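Side-chain contact in DNA helicase RecQ (Deinococcus radiodurans, PDB 4Q48), which probably couples ATP hydrolysis to the unwinding of duplex DNA, moving along the strand in the 3'-5' direction: residues Asn429-Gly432 with Ala433-Thr437. Residues are numbered along the deposited sequence; the frame is centred on the assembly and turned at random.
Sequences NRFG and AAHLT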
loop_
_atom_site.group_PDB
_atom_site.type_symbol
_atom_site.label_atom_id
_atom_site.label_comp_id
_atom_site.label_asym_id
_atom_site.label_seq_id
_atom_site.Cartn_x
_atom_site.Cartn_y
_atom_site.Cartn_z
ATOM N N ASN A 429 -26.874 -10.040 -1.313
ATOM C CA ASN A 429 -25.432 -9.903 -1.477
ATOM C C ASN A 429 -24.707 -11.154 -1.939
ATOM O O ASN A 429 -23.680 -11.530 -1.374
ATOM C CB ASN A 429 -24.832 -9.460 -0.164
ATOM C CG ASN A 429 -25.381 -8.156 0.292
ATOM O OD1 ASN A 429 -25.047 -7.127 -0.271
ATOM N ND2 ASN A 429 -26.247 -8.175 1.308
ATOM N N ARG A 430 -25.241 -11.795 -2.974
ATOM C CA ARG A 430 -24.760 -13.113 -3.356
ATOM C C ARG A 430 -24.879 -13.404 -4.837
ATOM O O ARG A 430 -24.209 -14.298 -5.351
ATOM C CB ARG A 430 -25.540 -14.151 -2.575
ATOM C CG ARG A 430 -27.015 -14.074 -2.902
ATOM C CD ARG A 430 -27.816 -14.820 -1.877
ATOM N NE ARG A 430 -27.339 -16.183 -1.706
ATOM C CZ ARG A 430 -27.622 -16.911 -0.642
ATOM N NH1 ARG A 430 -28.331 -16.366 0.348
ATOM N NH2 ARG A 430 -27.161 -18.150 -0.548
ATOM N N PHE A 431 -25.707 -12.647 -5.540
ATOM C CA PHE A 431 -25.884 -12.896 -6.966
ATOM C C PHE A 431 -24.845 -12.104 -7.746
ATOM O O PHE A 431 -24.194 -11.209 -7.180
ATOM C CB PHE A 431 -27.308 -12.566 -7.417
ATOM C CG PHE A 431 -28.332 -13.522 -6.863
ATOM C CD1 PHE A 431 -28.591 -14.726 -7.497
ATOM C CD2 PHE A 431 -29.014 -13.233 -5.691
ATOM C CE1 PHE A 431 -29.518 -15.624 -6.975
ATOM C CE2 PHE A 431 -29.940 -14.122 -5.175
ATOM C CZ PHE A 431 -30.196 -15.317 -5.819
ATOM N N GLY A 432 -24.638 -12.503 -9.006
ATOM C CA GLY A 432 -23.588 -11.961 -9.855
ATOM C C GLY A 432 -24.081 -10.799 -10.671
ATOM O O GLY A 432 -25.289 -10.582 -10.798
ATOM N N ALA A 433 -23.140 -10.066 -11.248
ATOM C CA ALA A 433 -23.448 -8.855 -11.999
ATOM C C ALA A 433 -24.553 -9.061 -13.040
ATOM O O ALA A 433 -25.449 -8.219 -13.194
ATOM C CB ALA A 433 -22.186 -8.334 -12.665
ATOM N N ALA A 434 -24.457 -10.160 -13.786
ATOM C CA ALA A 434 -25.447 -10.453 -14.828
ATOM C C ALA A 434 -26.848 -10.680 -14.241
ATOM O O ALA A 434 -27.832 -10.130 -14.737
ATOM C CB ALA A 434 -25.018 -11.647 -15.631
ATOM N N HIS A 435 -26.924 -11.479 -13.174
ATOM C CA HIS A 435 -28.197 -11.721 -12.500
ATOM C C HIS A 435 -28.841 -10.447 -11.958
ATOM O O HIS A 435 -30.014 -10.170 -12.226
ATOM C CB HIS A 435 -28.034 -12.717 -11.359
ATOM C CG HIS A 435 -29.337 -13.090 -10.728
ATOM N ND1 HIS A 435 -30.136 -14.102 -11.220
ATOM C CD2 HIS A 435 -30.006 -12.557 -9.678
ATOM C CE1 HIS A 435 -31.236 -14.180 -10.492
ATOM N NE2 HIS A 435 -31.181 -13.255 -9.550
ATOM N N LEU A 436 -28.062 -9.671 -11.211
ATOM C CA LEU A 436 -28.498 -8.373 -10.722
ATOM C C LEU A 436 -29.064 -7.517 -11.865
ATOM O O LEU A 436 -30.095 -6.834 -11.724
ATOM C CB LEU A 436 -27.325 -7.655 -10.071
ATOM C CG LEU A 436 -26.775 -8.245 -8.768
ATOM C CD1 LEU A 436 -25.604 -7.414 -8.246
ATOM C CD2 LEU A 436 -27.855 -8.322 -7.725
ATOM N N THR A 437 -28.385 -7.578 -13.003
ATOM C CA THR A 437 -28.751 -6.771 -14.161
ATOM C C THR A 437 -30.107 -7.214 -14.689
ATOM O O THR A 437 -30.880 -6.389 -15.190
ATOM C CB THR A 437 -27.682 -6.862 -15.256
ATOM O OG1 THR A 437 -26.409 -6.465 -14.723
ATOM C CG2 THR A 437 -28.045 -6.008 -16.446
#
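At the start of helix 433-441 in the RQC domain, F431 and H435 form an offset stack across the N-cap residue G432. Their ring centroids lie 4.3 Å apart and the planes are inclined by 20°, so the rings are near-parallel but displaced. The overlap falls at the rims: F431 CD1 sits over one face of the imidazole, 3.4 Å from H435 CD2, while H435 NE2 lies over a face of the phenyl ring. Two torsions bring the rings together. In H435, CG is anti to the backbone N (chi1 -174°), which turns the imidazole toward the F431 ring; in F431, CG is anti to the carbonyl carbon and stands beside the backbone N (chi1 -69°), so that the phenyl faces the imidazole. H435 NE2 is also hydrogen-bonded to H453 ND1; the imidazole is thus restrained by the stack on one face and by the bond at NE2. The H453 ring also meets F431 edge-to-face.

The backbone evidence for the helix start is the bond from L436 N to G432 O, 2.9 Å long and almost straight at the hydrogen. L436 CD2 makes a looser apolar contact with F431 CB at 4.3 Å. One residue on, A433 O accepts from both T437 N at 3.0 Å and T437 OG1, which approach from opposite faces of the carbonyl plane. F431 is itself anchored by backbone bonding to L491. Together these features describe a helix N-terminus with glycine at the N-cap position, with an aromatic i to i+4 stack joining the preceding loop to the first turn, within the winged-helix fold characteristic of RQC domains.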